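Local coordinates for protein putative rRNA methyltransferase (Sorangium cellulosum, PDB 4RWZ) that probably methylates 16S rRNA in the small ribosomal subunit, a modification that confers resistance to aminoglycoside antibiotics, at residues A[10-14]-A[15-19]; A[35-38]-A[39-43]; A[111-115]-A[116-120]; A[165-168]-A[169-173]. All coordinates share one frame; numbering follows the deposited sequence.

Contact 1 of 4, residues A[10-14]-A[15-19]; sequences VTWTR and ADLEA
T13 and D16 form a capping box at the start of helix 14-21, a local surface contact where the N-terminal hairpin of strands 2-5 and 8-11 hands over to the first helix. T13 OG1 accepts from D16 N at 3.2 Å, and T13 N returns a bond to D16 OD2 at 2.9 Å, reaching the oxygen from above the carboxylate plane. The threonine hydroxyl can do this because it stands between its own backbone N and carbonyl carbon (chi1 61°), turned back over the first helical turn. Behind the box, L17 N bonds to T13 O and E18 N to R14 O, so the helical ladder starts at the cap itself. R14, next after the cap, makes a salt bridge with E18 one turn further along: NE points straight at OE2, 2.9 Å away with an N-H...O angle of 172°. The carboxylate oxygen lies in the guanidinium plane, yet the two flat groups stand 74° apart. R14 NH1 also bonds to the carbonyls of E93 and A95. The indole of W12 lies against the helix, CE3 being 3.9 Å from L17 CA; both side chains also touch Y50 and L81 of the central sheet. T13 OG1 takes up the N-H of D16, which has no preceding turn to pair with, D16 in return binds the N-H of the cap residue, and its carboxylate would probably interact favourably with the positive end of the helix dipole.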
ATOM      1  N   VAL A  10      -7.530 -17.695   4.434  1.00 36.20           N
ATOM      2  CA  VAL A  10      -6.938 -18.864   3.806  1.00 38.68           C
ATOM      3  C   VAL A  10      -5.433 -18.613   3.666  1.00 39.42           C
ATOM      4  O   VAL A  10      -5.015 -17.460   3.562  1.00 35.13           O
ATOM      5  CB  VAL A  10      -7.606 -19.101   2.450  1.00 44.58           C
ATOM      6  CG1 VAL A  10      -6.900 -20.176   1.658  1.00 47.14           C
ATOM      7  CG2 VAL A  10      -9.090 -19.508   2.674  1.00 50.80           C
ATOM      8  N   THR A  11      -4.618 -19.668   3.678  1.00 36.02           N
ATOM      9  CA  THR A  11      -3.170 -19.476   3.555  1.00 35.99           C
ATOM     10  C   THR A  11      -2.757 -19.722   2.100  1.00 37.41           C
ATOM     11  O   THR A  11      -3.175 -20.700   1.498  1.00 40.40           O
ATOM     12  CB  THR A  11      -2.394 -20.396   4.529  1.00 43.13           C
ATOM     13  OG1 THR A  11      -2.761 -20.084   5.886  1.00 44.55           O
ATOM     14  CG2 THR A  11      -0.887 -20.189   4.380  1.00 38.93           C
ATOM     15  N   TRP A  12      -1.978 -18.817   1.509  1.00 35.96           N
ATOM     16  CA  TRP A  12      -1.463 -18.991   0.142  1.00 32.44           C
ATOM     17  C   TRP A  12       0.039 -19.089   0.212  1.00 38.10           C
ATOM     18  O   TRP A  12       0.625 -18.576   1.160  1.00 40.74           O
ATOM     19  CB  TRP A  12      -1.772 -17.786  -0.761  1.00 31.37           C
ATOM     20  CG  TRP A  12      -3.162 -17.735  -1.299  1.00 38.66           C
ATOM     21  CD1 TRP A  12      -4.282 -18.290  -0.754  1.00 39.56           C
ATOM     22  CD2 TRP A  12      -3.571 -17.088  -2.502  1.00 37.04           C
ATOM     23  NE1 TRP A  12      -5.373 -18.013  -1.554  1.00 39.93           N
ATOM     24  CE2 TRP A  12      -4.958 -17.283  -2.636  1.00 37.76           C
ATOM     25  CE3 TRP A  12      -2.891 -16.367  -3.488  1.00 35.40           C
ATOM     26  CZ2 TRP A  12      -5.683 -16.774  -3.708  1.00 38.75           C
ATOM     27  CZ3 TRP A  12      -3.615 -15.847  -4.547  1.00 36.28           C
ATOM     28  CH2 TRP A  12      -4.998 -16.054  -4.649  1.00 36.30           C
ATOM     29  N   THR A  13       0.649 -19.743  -0.787  1.00 39.76           N
ATOM     30  CA  THR A  13       2.106 -19.772  -0.945  1.00 41.06           C
ATOM     31  C   THR A  13       2.470 -18.812  -2.060  1.00 40.08           C
ATOM     32  O   THR A  13       1.586 -18.303  -2.748  1.00 37.05           O
ATOM     33  CB  THR A  13       2.628 -21.173  -1.346  1.00 43.26           C
ATOM     34  OG1 THR A  13       2.052 -21.555  -2.604  1.00 46.08           O
ATOM     35  CG2 THR A  13       2.258 -22.210  -0.308  1.00 42.08           C
ATOM     36  N   ARG A  14       3.765 -18.568  -2.254  1.00 39.27           N
ATOM     37  CA  ARG A  14       4.216 -17.681  -3.319  1.00 39.93           C
ATOM     38  C   ARG A  14       3.833 -18.292  -4.675  1.00 44.31           C
ATOM     39  O   ARG A  14       3.434 -17.569  -5.599  1.00 41.91           O
ATOM     40  CB  ARG A  14       5.732 -17.399  -3.184  1.00 43.93           C
ATOM     41  CG  ARG A  14       6.437 -16.716  -4.380  1.00 46.36           C
ATOM     42  CD  ARG A  14       6.289 -15.178  -4.403  1.00 45.45           C
ATOM     43  NE  ARG A  14       7.032 -14.615  -5.534  1.00 50.03           N
ATOM     44  CZ  ARG A  14       7.530 -13.377  -5.594  1.00 49.33           C
ATOM     45  NH1 ARG A  14       7.355 -12.520  -4.579  1.00 44.61           N
ATOM     46  NH2 ARG A  14       8.201 -12.990  -6.680  1.00 41.71           N
ATOM     47  N   ALA A  15       3.874 -19.626  -4.763  1.00 47.71           N
ATOM     48  CA  ALA A  15       3.510 -20.327  -5.999  1.00 51.06           C
ATOM     49  C   ALA A  15       2.025 -20.166  -6.326  1.00 48.19           C
ATOM     50  O   ALA A  15       1.668 -20.035  -7.490  1.00 49.52           O
ATOM     51  CB  ALA A  15       3.897 -21.827  -5.930  1.00 49.49           C
ATOM     52  N   ASP A  16       1.176 -20.166  -5.295  1.00 48.50           N
ATOM     53  CA  ASP A  16      -0.250 -19.874  -5.445  1.00 45.62           C
ATOM     54  C   ASP A  16      -0.441 -18.480  -6.022  1.00 43.54           C
ATOM     55  O   ASP A  16      -1.203 -18.275  -6.964  1.00 44.61           O
ATOM     56  CB  ASP A  16      -0.942 -19.896  -4.084  1.00 48.84           C
ATOM     57  CG  ASP A  16      -1.042 -21.274  -3.497  1.00 52.37           C
ATOM     58  OD1 ASP A  16      -0.961 -22.248  -4.274  1.00 56.12           O
ATOM     59  OD2 ASP A  16      -1.185 -21.372  -2.253  1.00 48.06           O
ATOM     60  N   LEU A  17       0.276 -17.521  -5.446  1.00 43.11           N
ATOM     61  CA  LEU A  17       0.175 -16.138  -5.869  1.00 37.94           C
ATOM     62  C   LEU A  17       0.692 -16.023  -7.295  1.00 40.79           C
ATOM     63  O   LEU A  17       0.024 -15.439  -8.164  1.00 35.03           O
ATOM     64  CB  LEU A  17       0.962 -15.211  -4.920  1.00 37.15           C
ATOM     65  CG  LEU A  17       0.961 -13.719  -5.289  1.00 36.37           C
ATOM     66  CD1 LEU A  17      -0.495 -13.193  -5.415  1.00 28.35           C
ATOM     67  CD2 LEU A  17       1.760 -12.885  -4.298  1.00 33.05           C
ATOM     68  N   GLU A  18       1.849 -16.627  -7.561  1.00 42.96           N
ATOM     69  CA  GLU A  18       2.416 -16.557  -8.911  1.00 45.97           C
ATOM     70  C   GLU A  18       1.498 -17.154  -9.974  1.00 45.59           C
ATOM     71  O   GLU A  18       1.486 -16.711 -11.122  1.00 49.73           O
ATOM     72  CB  GLU A  18       3.804 -17.198  -8.961  1.00 49.70           C
ATOM     73  CG  GLU A  18       4.878 -16.300  -8.387  1.00 57.21           C
ATOM     74  CD  GLU A  18       6.226 -16.991  -8.241  1.00 66.29           C
ATOM     75  OE1 GLU A  18       6.306 -18.209  -8.538  1.00 69.95           O
ATOM     76  OE2 GLU A  18       7.202 -16.312  -7.832  1.00 65.22           O
ATOM     77  N   ALA A  19       0.719 -18.149  -9.584  1.00 44.42           N
ATOM     78  CA  ALA A  19      -0.244 -18.755 -10.485  1.00 45.23           C
ATOM     79  C   ALA A  19      -1.308 -17.738 -10.883  1.00 47.55           C
ATOM     80  O   ALA A  19      -1.765 -17.731 -12.026  1.00 50.73           O
ATOM     81  CB  ALA A  19      -0.880 -19.963  -9.832  1.00 43.39           C
TER

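Contact 2 of 4, residues A[35-38]-A[39-43]; sequences DGRF and VYRSA
F38 lays one face of its ring over the hydroxyl of S42, four residues on, in the opening turns of helix 37-45. This helix is the crossover of the beta-alpha-beta unit formed with strands 26-31 and 49-55, part of a Rossmann-like methyltransferase fold. S42 OG sits 3.6 Å above the ring plane, over the ring centre, and at the same time donates to F38 O at 2.8 Å. S42 N bonds to that same carbonyl, and the two donors arrive from opposite faces of its plane, so one oxygen is gripped twice by one residue. The ring reaches this position because F38 CG lies anti to the backbone N (chi1 171°), and its other contacts include D30, T102 and N104 on neighbouring strands. A second flat group covers the outer side of the turn. The R41 chain bends at chi3 (-66°) and folds its guanidinium back along the helix, with R37 O 3.7 Å above the plane over its centre and NH1 3.6 Å from R37 CB. The carbonyl thus faces the pi surface of the guanidinium, while its hydrogen bond comes from R41 N. Y40 leads elsewhere, its OH bonding to G75 O. Ahead of the first turn, D35 makes an Asx turn and G36 occupies the N-cap position. The turn is closed by D35 OD1, which accepts from R37 N at 3.1 Å from above the carboxylate plane.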
ATOM      1  N   ASP A  35     -11.791  -0.914   3.777  1.00 16.00           N
ATOM      2  CA  ASP A  35     -12.860  -1.758   3.173  1.00 15.48           C
ATOM      3  C   ASP A  35     -12.502  -2.314   1.800  1.00 18.26           C
ATOM      4  O   ASP A  35     -13.220  -3.165   1.253  1.00 20.74           O
ATOM      5  CB  ASP A  35     -14.239  -1.081   3.163  1.00 17.02           C
ATOM      6  CG  ASP A  35     -14.342   0.151   2.265  1.00 21.07           C
ATOM      7  OD1 ASP A  35     -13.431   0.425   1.442  1.00 19.74           O
ATOM      8  OD2 ASP A  35     -15.454   0.776   2.343  1.00 20.04           O
ATOM      9  N   GLY A  36     -11.385  -1.810   1.248  1.00 16.04           N
ATOM     10  CA  GLY A  36     -10.841  -2.363   0.004  1.00 17.48           C
ATOM     11  C   GLY A  36     -11.485  -1.910  -1.281  1.00 16.73           C
ATOM     12  O   GLY A  36     -11.220  -2.461  -2.367  1.00 16.27           O
ATOM     13  N   ARG A  37     -12.388  -0.951  -1.176  1.00 14.41           N
ATOM     14  CA  ARG A  37     -13.136  -0.526  -2.341  1.00 13.31           C
ATOM     15  C   ARG A  37     -12.236   0.119  -3.384  1.00 13.94           C
ATOM     16  O   ARG A  37     -12.502  -0.024  -4.595  1.00 14.74           O
ATOM     17  CB  ARG A  37     -14.282   0.410  -1.952  1.00 15.14           C
ATOM     18  CG  ARG A  37     -15.421  -0.373  -1.314  1.00 16.61           C
ATOM     19  CD  ARG A  37     -16.600   0.540  -0.997  1.00 20.94           C
ATOM     20  NE  ARG A  37     -17.628  -0.323  -0.348  1.00 24.37           N
ATOM     21  CZ  ARG A  37     -18.873   0.088  -0.102  1.00 26.84           C
ATOM     22  NH1 ARG A  37     -19.239   1.310  -0.461  1.00 22.78           N
ATOM     23  NH2 ARG A  37     -19.742  -0.728   0.478  1.00 22.44           N
ATOM     24  N   PHE A  38     -11.129   0.742  -2.931  1.00 15.72           N
ATOM     25  CA  PHE A  38     -10.211   1.313  -3.940  1.00 18.85           C
ATOM     26  C   PHE A  38      -9.651   0.210  -4.847  1.00 16.88           C
ATOM     27  O   PHE A  38      -9.446   0.368  -6.063  1.00 15.48           O
ATOM     28  CB  PHE A  38      -9.068   2.030  -3.221  1.00 19.09           C
ATOM     29  CG  PHE A  38      -7.949   2.477  -4.162  1.00 18.11           C
ATOM     30  CD1 PHE A  38      -8.130   3.555  -5.022  1.00 22.40           C
ATOM     31  CD2 PHE A  38      -6.764   1.779  -4.207  1.00 17.98           C
ATOM     32  CE1 PHE A  38      -7.076   3.940  -5.892  1.00 24.22           C
ATOM     33  CE2 PHE A  38      -5.710   2.156  -5.050  1.00 19.22           C
ATOM     34  CZ  PHE A  38      -5.877   3.235  -5.875  1.00 20.30           C
ATOM     35  N   VAL A  39      -9.384  -0.937  -4.228  1.00 13.36           N
ATOM     36  CA  VAL A  39      -8.825  -2.090  -4.967  1.00 15.94           C
ATOM     37  C   VAL A  39      -9.850  -2.718  -5.855  1.00 17.15           C
ATOM     38  O   VAL A  39      -9.562  -3.070  -7.018  1.00 16.03           O
ATOM     39  CB  VAL A  39      -8.174  -3.105  -3.997  1.00 14.35           C
ATOM     40  CG1 VAL A  39      -7.889  -4.454  -4.645  1.00 15.78           C
ATOM     41  CG2 VAL A  39      -6.858  -2.496  -3.421  1.00 16.63           C
ATOM     42  N   TYR A  40     -11.070  -2.869  -5.356  1.00 14.01           N
ATOM     43  CA  TYR A  40     -12.123  -3.353  -6.239  1.00 14.58           C
ATOM     44  C   TYR A  40     -12.332  -2.490  -7.500  1.00 15.91           C
ATOM     45  O   TYR A  40     -12.416  -2.995  -8.630  1.00 16.39           O
ATOM     46  CB  TYR A  40     -13.450  -3.452  -5.449  1.00 15.63           C
ATOM     47  CG  TYR A  40     -14.550  -4.125  -6.251  1.00 17.64           C
ATOM     48  CD1 TYR A  40     -14.670  -5.528  -6.310  1.00 19.58           C
ATOM     49  CD2 TYR A  40     -15.459  -3.372  -6.963  1.00 15.64           C
ATOM     50  CE1 TYR A  40     -15.678  -6.150  -7.052  1.00 23.10           C
ATOM     51  CE2 TYR A  40     -16.485  -3.997  -7.718  1.00 16.83           C
ATOM     52  CZ  TYR A  40     -16.578  -5.378  -7.748  1.00 22.07           C
ATOM     53  OH  TYR A  40     -17.575  -5.951  -8.518  1.00 20.87           O
ATOM     54  N   ARG A  41     -12.442  -1.191  -7.303  1.00 14.66           N
ATOM     55  CA  ARG A  41     -12.604  -0.289  -8.442  1.00 15.81           C
ATOM     56  C   ARG A  41     -11.403  -0.332  -9.365  1.00 16.56           C
ATOM     57  O   ARG A  41     -11.560  -0.297 -10.598  1.00 18.56           O
ATOM     58  CB  ARG A  41     -12.792   1.145  -7.941  1.00 17.88           C
ATOM     59  CG  ARG A  41     -14.141   1.357  -7.269  1.00 15.70           C
ATOM     60  CD  ARG A  41     -14.441   2.882  -7.043  1.00 22.82           C
ATOM     61  NE  ARG A  41     -13.480   3.468  -6.069  1.00 24.03           N
ATOM     62  CZ  ARG A  41     -13.717   3.495  -4.739  1.00 19.06           C
ATOM     63  NH1 ARG A  41     -14.872   3.094  -4.254  1.00 26.50           N
ATOM     64  NH2 ARG A  41     -12.859   4.025  -3.944  1.00 26.92           N
ATOM     65  N   SER A  42     -10.209  -0.366  -8.789  1.00 15.98           N
ATOM     66  CA  SER A  42      -9.002  -0.380  -9.644  1.00 15.64           C
ATOM     67  C   SER A  42      -8.948  -1.635 -10.493  1.00 15.27           C
ATOM     68  O   SER A  42      -8.561  -1.612 -11.686  1.00 21.09           O
ATOM     69  CB  SER A  42      -7.709  -0.249  -8.815  1.00 18.05           C
ATOM     70  OG  SER A  42      -7.642   0.995  -8.104  1.00 20.99           O
ATOM     71  N   ALA A  43      -9.398  -2.760  -9.921  1.00 16.03           N
ATOM     72  CA  ALA A  43      -9.404  -4.004 -10.682  1.00 17.04           C
ATOM     73  C   ALA A  43     -10.376  -3.919 -11.846  1.00 19.33           C
ATOM     74  O   ALA A  43     -10.119  -4.472 -12.942  1.00 21.69           O
ATOM     75  CB  ALA A  43      -9.738  -5.228  -9.726  1.00 17.26           C
TER

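Contact 3 of 4, residues A[111-115]-A[116-120]; sequences LSALV and LPEAP
A113 O and E118 N, joined at 2.9 Å, close a tight connection between two consecutive helices of the Rossmann-like fold, 108-115 and 119-127; the connection contains a cis peptide bond before P117. The other backbone bond across this turn runs from L116 N to S112 O at 2.8 Å, continuing the helical pattern one residue past the helix. Because P117 has no N-H to offer, the next donor is E118 N, and it meets its carbonyl well off the C=O direction, at a C=O...N angle of 128°. P117 CB makes a close carbon-to-carbonyl contact, 3.1 Å from A113 O. Carbon-to-carbon packing comes from L116, which folds back along the helix end so that CD1 lies 3.9 Å from S112 CB. P117 also packs on L167, A170 and Y171 of helix 160-172, which covers the turn. The S112 hydroxyl bonds back to A108 O, one turn earlier. Contacts of the acidic side chain are van der Waals in kind: E118, extended beyond CG, runs alongside A113, and its carboxyl carbon CD rests 3.8 Å from A113 CB.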
ATOM      1  N   LEU A 111       1.156   7.871   8.625  1.00 20.32           N
ATOM      2  CA  LEU A 111       1.385   9.209   8.111  1.00 20.09           C
ATOM      3  C   LEU A 111       2.684   9.756   8.681  1.00 22.43           C
ATOM      4  O   LEU A 111       3.530  10.292   7.949  1.00 21.72           O
ATOM      5  CB  LEU A 111       0.228  10.137   8.519  1.00 20.68           C
ATOM      6  CG  LEU A 111       0.368  11.638   8.234  1.00 28.16           C
ATOM      7  CD1 LEU A 111       0.531  11.887   6.738  1.00 21.78           C
ATOM      8  CD2 LEU A 111      -0.854  12.413   8.781  1.00 31.94           C
ATOM      9  N   SER A 112       2.826   9.647   9.997  1.00 19.37           N
ATOM     10  CA  SER A 112       4.073  10.135  10.601  1.00 20.84           C
ATOM     11  C   SER A 112       5.311   9.442  10.057  1.00 21.31           C
ATOM     12  O   SER A 112       6.349  10.061   9.835  1.00 24.36           O
ATOM     13  CB  SER A 112       4.066   9.939  12.119  1.00 27.20           C
ATOM     14  OG  SER A 112       2.959  10.627  12.633  1.00 36.03           O
ATOM     15  N   ALA A 113       5.210   8.138   9.878  1.00 22.26           N
ATOM     16  CA  ALA A 113       6.333   7.365   9.376  1.00 22.20           C
ATOM     17  C   ALA A 113       6.719   7.879   7.981  1.00 21.99           C
ATOM     18  O   ALA A 113       7.886   7.784   7.596  1.00 21.56           O
ATOM     19  CB  ALA A 113       5.984   5.831   9.349  1.00 19.78           C
ATOM     20  N   LEU A 114       5.757   8.390   7.185  1.00 21.82           N
ATOM     21  CA  LEU A 114       6.108   8.842   5.816  1.00 19.29           C
ATOM     22  C   LEU A 114       6.639  10.271   5.785  1.00 25.45           C
ATOM     23  O   LEU A 114       7.386  10.684   4.837  1.00 22.52           O
ATOM     24  CB  LEU A 114       4.860   8.766   4.860  1.00 18.78           C
ATOM     25  CG  LEU A 114       4.327   7.332   4.673  1.00 20.37           C
ATOM     26  CD1 LEU A 114       2.888   7.425   4.019  1.00 23.54           C
ATOM     27  CD2 LEU A 114       5.226   6.551   3.752  1.00 23.24           C
ATOM     28  N   VAL A 115       6.279  11.059   6.805  1.00 20.80           N
ATOM     29  CA  VAL A 115       6.710  12.478   6.780  1.00 21.37           C
ATOM     30  C   VAL A 115       7.830  12.820   7.752  1.00 26.16           C
ATOM     31  O   VAL A 115       8.443  13.893   7.607  1.00 26.19           O
ATOM     32  CB  VAL A 115       5.546  13.482   6.947  1.00 25.25           C
ATOM     33  CG1 VAL A 115       4.474  13.232   5.851  1.00 22.66           C
ATOM     34  CG2 VAL A 115       4.921  13.388   8.323  1.00 31.53           C
ATOM     35  N   LEU A 116       8.078  11.976   8.764  1.00 24.40           N
ATOM     36  CA  LEU A 116       9.185  12.281   9.686  1.00 24.17           C
ATOM     37  C   LEU A 116      10.561  12.160   8.999  1.00 28.38           C
ATOM     38  O   LEU A 116      11.390  13.094   9.085  1.00 31.95           O
ATOM     39  CB  LEU A 116       9.094  11.474  11.000  1.00 28.66           C
ATOM     40  CG  LEU A 116       7.854  11.917  11.822  1.00 39.65           C
ATOM     41  CD1 LEU A 116       7.655  11.097  13.100  1.00 36.26           C
ATOM     42  CD2 LEU A 116       7.892  13.419  12.102  1.00 38.01           C
ATOM     43  N   PRO A 117      10.855  11.034   8.334  1.00 30.34           N
ATOM     44  CA  PRO A 117      10.158   9.754   8.237  1.00 24.98           C
ATOM     45  C   PRO A 117      10.800   8.760   9.168  1.00 21.30           C
ATOM     46  O   PRO A 117      11.761   9.081   9.885  1.00 21.86           O
ATOM     47  CB  PRO A 117      10.405   9.340   6.782  1.00 21.81           C
ATOM     48  CG  PRO A 117      11.860   9.783   6.576  1.00 23.85           C
ATOM     49  CD  PRO A 117      11.999  11.090   7.392  1.00 27.24           C
ATOM     50  N   GLU A 118      10.251   7.545   9.174  1.00 21.20           N
ATOM     51  CA  GLU A 118      10.790   6.459   9.991  1.00 21.39           C
ATOM     52  C   GLU A 118      11.385   5.381   9.102  1.00 21.37           C
ATOM     53  O   GLU A 118      10.649   4.745   8.361  1.00 20.97           O
ATOM     54  CB  GLU A 118       9.686   5.860  10.909  1.00 23.61           C
ATOM     55  CG  GLU A 118       9.107   6.909  11.847  1.00 30.37           C
ATOM     56  CD  GLU A 118       7.851   6.370  12.559  1.00 40.07           C
ATOM     57  OE1 GLU A 118       7.730   5.133  12.620  1.00 38.32           O
ATOM     58  OE2 GLU A 118       6.988   7.154  13.002  1.00 43.90           O
ATOM     59  N   ALA A 119      12.709   5.179   9.188  1.00 21.83           N
ATOM     60  CA  ALA A 119      13.411   4.237   8.285  1.00 23.11           C
ATOM     61  C   ALA A 119      12.837   2.816   8.221  1.00 25.56           C
ATOM     62  O   ALA A 119      12.729   2.251   7.159  1.00 21.55           O
ATOM     63  CB  ALA A 119      15.009   4.195   8.568  1.00 22.51           C
ATOM     64  N   PRO A 120      12.528   2.191   9.381  1.00 23.81           N
ATOM     65  CA  PRO A 120      12.008   0.828   9.265  1.00 21.72           C
ATOM     66  C   PRO A 120      10.719   0.771   8.466  1.00 21.10           C
ATOM     67  O   PRO A 120      10.539  -0.240   7.824  1.00 22.36           O
ATOM     68  CB  PRO A 120      11.693   0.438  10.742  1.00 21.97           C
ATOM     69  CG  PRO A 120      12.609   1.242  11.525  1.00 22.44           C
ATOM     70  CD  PRO A 120      12.777   2.571  10.784  1.00 25.14           C
TER

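Contact 4 of 4, residues A[165-168]-A[169-173]; sequences DALR and PAYRA
Within helix 160-172 of the Rossmann-like fold, the backbone passes through a wider pi-type turn at 165-167 and kinks at P169, whose ring nitrogen has no hydrogen to give to the turn before. Regular pairing resumes directly afterwards: Y171 N bonds to L167 O at 2.8 Å, almost in line with the carbonyl, and R172 N to R168 O at 3.0 Å. Where a regular helix would have a bond to D165 O, the proline ring's CG stands 3.6 Å from that oxygen, and A170 CB lies 3.2 Å from A166 O. These carbonyls therefore meet carbon across the kink. The inner face of the helix is made by L167 and Y171, whose side chains run next to each other in one direction, L167 CD2 being 4.1 Å from Y171 CE1. The tyrosine ring also turns an edge to the carbonyl below it, and CD1 comes 3.3 Å from L167 O. Both side chains pack on I178 of strand 176-183, and the buried phenol is satisfied at its far end by a hydrogen bond to L114 O. R168 and R172 run extended from CG to NE, and each finds its partner on strand 176-183: R168 NH1 bonds to the I178 carbonyl, and R172 NE makes a salt bridge with E177. That arrangement ties the helix to an outermost strand and probably eases the like charges of the two arginines, R168 NH1 and R172 NH2 being 5.5 Å apart.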
ATOM      1  N   ASP A 165      15.975  18.563   3.528  1.00 46.85           N
ATOM      2  CA  ASP A 165      16.818  18.030   4.601  1.00 42.57           C
ATOM      3  C   ASP A 165      16.267  16.749   5.216  1.00 43.62           C
ATOM      4  O   ASP A 165      17.031  15.864   5.641  1.00 38.88           O
ATOM      5  CB  ASP A 165      16.973  19.053   5.720  1.00 42.05           C
ATOM      6  CG  ASP A 165      18.268  19.823   5.649  1.00 50.81           C
ATOM      7  OD1 ASP A 165      19.337  19.254   5.327  1.00 48.57           O
ATOM      8  OD2 ASP A 165      18.203  21.034   5.938  1.00 57.09           O
ATOM      9  N   ALA A 166      14.953  16.634   5.317  1.00 33.69           N
ATOM     10  CA  ALA A 166      14.453  15.473   6.019  1.00 31.60           C
ATOM     11  C   ALA A 166      14.067  14.397   5.064  1.00 36.41           C
ATOM     12  O   ALA A 166      14.410  13.244   5.260  1.00 33.74           O
ATOM     13  CB  ALA A 166      13.237  15.818   6.891  1.00 34.18           C
ATOM     14  N   LEU A 167      13.280  14.742   4.041  1.00 30.52           N
ATOM     15  CA  LEU A 167      12.677  13.669   3.297  1.00 27.95           C
ATOM     16  C   LEU A 167      13.517  13.111   2.176  1.00 27.69           C
ATOM     17  O   LEU A 167      13.694  11.899   2.080  1.00 26.21           O
ATOM     18  CB  LEU A 167      11.279  14.057   2.774  1.00 28.01           C
ATOM     19  CG  LEU A 167      10.224  14.296   3.862  1.00 39.33           C
ATOM     20  CD1 LEU A 167       8.835  14.246   3.272  1.00 42.59           C
ATOM     21  CD2 LEU A 167      10.338  13.292   4.974  1.00 37.59           C
ATOM     22  N   ARG A 168      14.029  13.970   1.285  1.00 29.25           N
ATOM     23  CA  ARG A 168      14.798  13.403   0.182  1.00 29.05           C
ATOM     24  C   ARG A 168      15.920  12.457   0.603  1.00 28.74           C
ATOM     25  O   ARG A 168      16.043  11.371   0.033  1.00 27.15           O
ATOM     26  CB  ARG A 168      15.338  14.485  -0.792  1.00 31.02           C
ATOM     27  CG  ARG A 168      14.245  15.116  -1.595  1.00 31.88           C
ATOM     28  CD  ARG A 168      14.880  16.084  -2.692  1.00 33.64           C
ATOM     29  NE  ARG A 168      13.778  16.712  -3.385  1.00 44.48           N
ATOM     30  CZ  ARG A 168      13.111  16.078  -4.342  1.00 43.53           C
ATOM     31  NH1 ARG A 168      13.485  14.823  -4.685  1.00 36.96           N
ATOM     32  NH2 ARG A 168      12.085  16.671  -4.942  1.00 48.85           N
ATOM     33  N   PRO A 169      16.761  12.873   1.579  1.00 29.53           N
ATOM     34  CA  PRO A 169      17.873  11.985   1.919  1.00 28.75           C
ATOM     35  C   PRO A 169      17.407  10.700   2.596  1.00 26.80           C
ATOM     36  O   PRO A 169      17.971   9.631   2.314  1.00 25.97           O
ATOM     37  CB  PRO A 169      18.703  12.818   2.912  1.00 30.42           C
ATOM     38  CG  PRO A 169      18.324  14.245   2.657  1.00 32.12           C
ATOM     39  CD  PRO A 169      16.864  14.174   2.274  1.00 31.01           C
ATOM     40  N   ALA A 170      16.382  10.804   3.438  1.00 26.19           N
ATOM     41  CA  ALA A 170      15.881   9.655   4.182  1.00 25.23           C
ATOM     42  C   ALA A 170      15.199   8.674   3.219  1.00 23.08           C
ATOM     43  O   ALA A 170      15.323   7.440   3.347  1.00 21.87           O
ATOM     44  CB  ALA A 170      14.913  10.105   5.226  1.00 24.49           C
ATOM     45  N   TYR A 171      14.429   9.190   2.275  1.00 23.36           N
ATOM     46  CA  TYR A 171      13.820   8.289   1.298  1.00 22.37           C
ATOM     47  C   TYR A 171      14.924   7.601   0.471  1.00 22.44           C
ATOM     48  O   TYR A 171      14.862   6.388   0.242  1.00 21.40           O
ATOM     49  CB  TYR A 171      12.813   9.043   0.384  1.00 23.00           C
ATOM     50  CG  TYR A 171      11.420   9.094   0.983  1.00 22.40           C
ATOM     51  CD1 TYR A 171      11.165   9.812   2.147  1.00 22.74           C
ATOM     52  CD2 TYR A 171      10.346   8.408   0.386  1.00 21.64           C
ATOM     53  CE1 TYR A 171       9.888   9.852   2.722  1.00 22.27           C
ATOM     54  CE2 TYR A 171       9.073   8.452   0.925  1.00 21.90           C
ATOM     55  CZ  TYR A 171       8.851   9.174   2.103  1.00 22.91           C
ATOM     56  OH  TYR A 171       7.582   9.199   2.658  1.00 23.93           O
ATOM     57  N   ARG A 172      15.949   8.367   0.061  1.00 23.82           N
ATOM     58  CA  ARG A 172      17.049   7.766  -0.678  1.00 24.07           C
ATOM     59  C   ARG A 172      17.719   6.678   0.184  1.00 23.54           C
ATOM     60  O   ARG A 172      18.168   5.646  -0.342  1.00 23.63           O
ATOM     61  CB  ARG A 172      18.117   8.821  -1.074  1.00 25.85           C
ATOM     62  CG  ARG A 172      17.776   9.480  -2.318  1.00 30.30           C
ATOM     63  CD  ARG A 172      18.998  10.312  -2.843  1.00 38.29           C
ATOM     64  NE  ARG A 172      18.633  11.010  -4.057  1.00 46.95           N
ATOM     65  CZ  ARG A 172      18.951  12.278  -4.297  1.00 57.83           C
ATOM     66  NH1 ARG A 172      19.647  12.968  -3.398  1.00 62.55           N
ATOM     67  NH2 ARG A 172      18.587  12.849  -5.442  1.00 57.78           N
ATOM     68  N   ALA A 173      17.840   6.950   1.486  1.00 23.27           N
ATOM     69  CA  ALA A 173      18.487   5.998   2.393  1.00 23.00           C
ATOM     70  C   ALA A 173      17.658   4.711   2.500  1.00 21.68           C
ATOM     71  O   ALA A 173      18.137   3.739   3.088  1.00 21.30           O
ATOM     72  CB  ALA A 173      18.717   6.606   3.786  1.00 24.25           C
TER

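In the fold
All four contacts are local, yet their chemistry follows their place. Contact 1 is a surface cap, whereas contacts 2, 3 and 4 are partly buried. Contact 1 pairs its charges across its segments by a salt bridge, while the arginines of contact 4 find partners on strand 176-183. Contacts 1 and 2 both begin helices, one with a reciprocal box and the other with an Asx turn; contact 3 ends one helix and leads into the next, and contact 4 bends a helix in its course. Contacts 3 and 4 touch, their centres about 10 Å apart, the end of helix 108-115 and its turn meeting helix 160-172. Contacts 1 and 2 lie across the chain's centre from that pair.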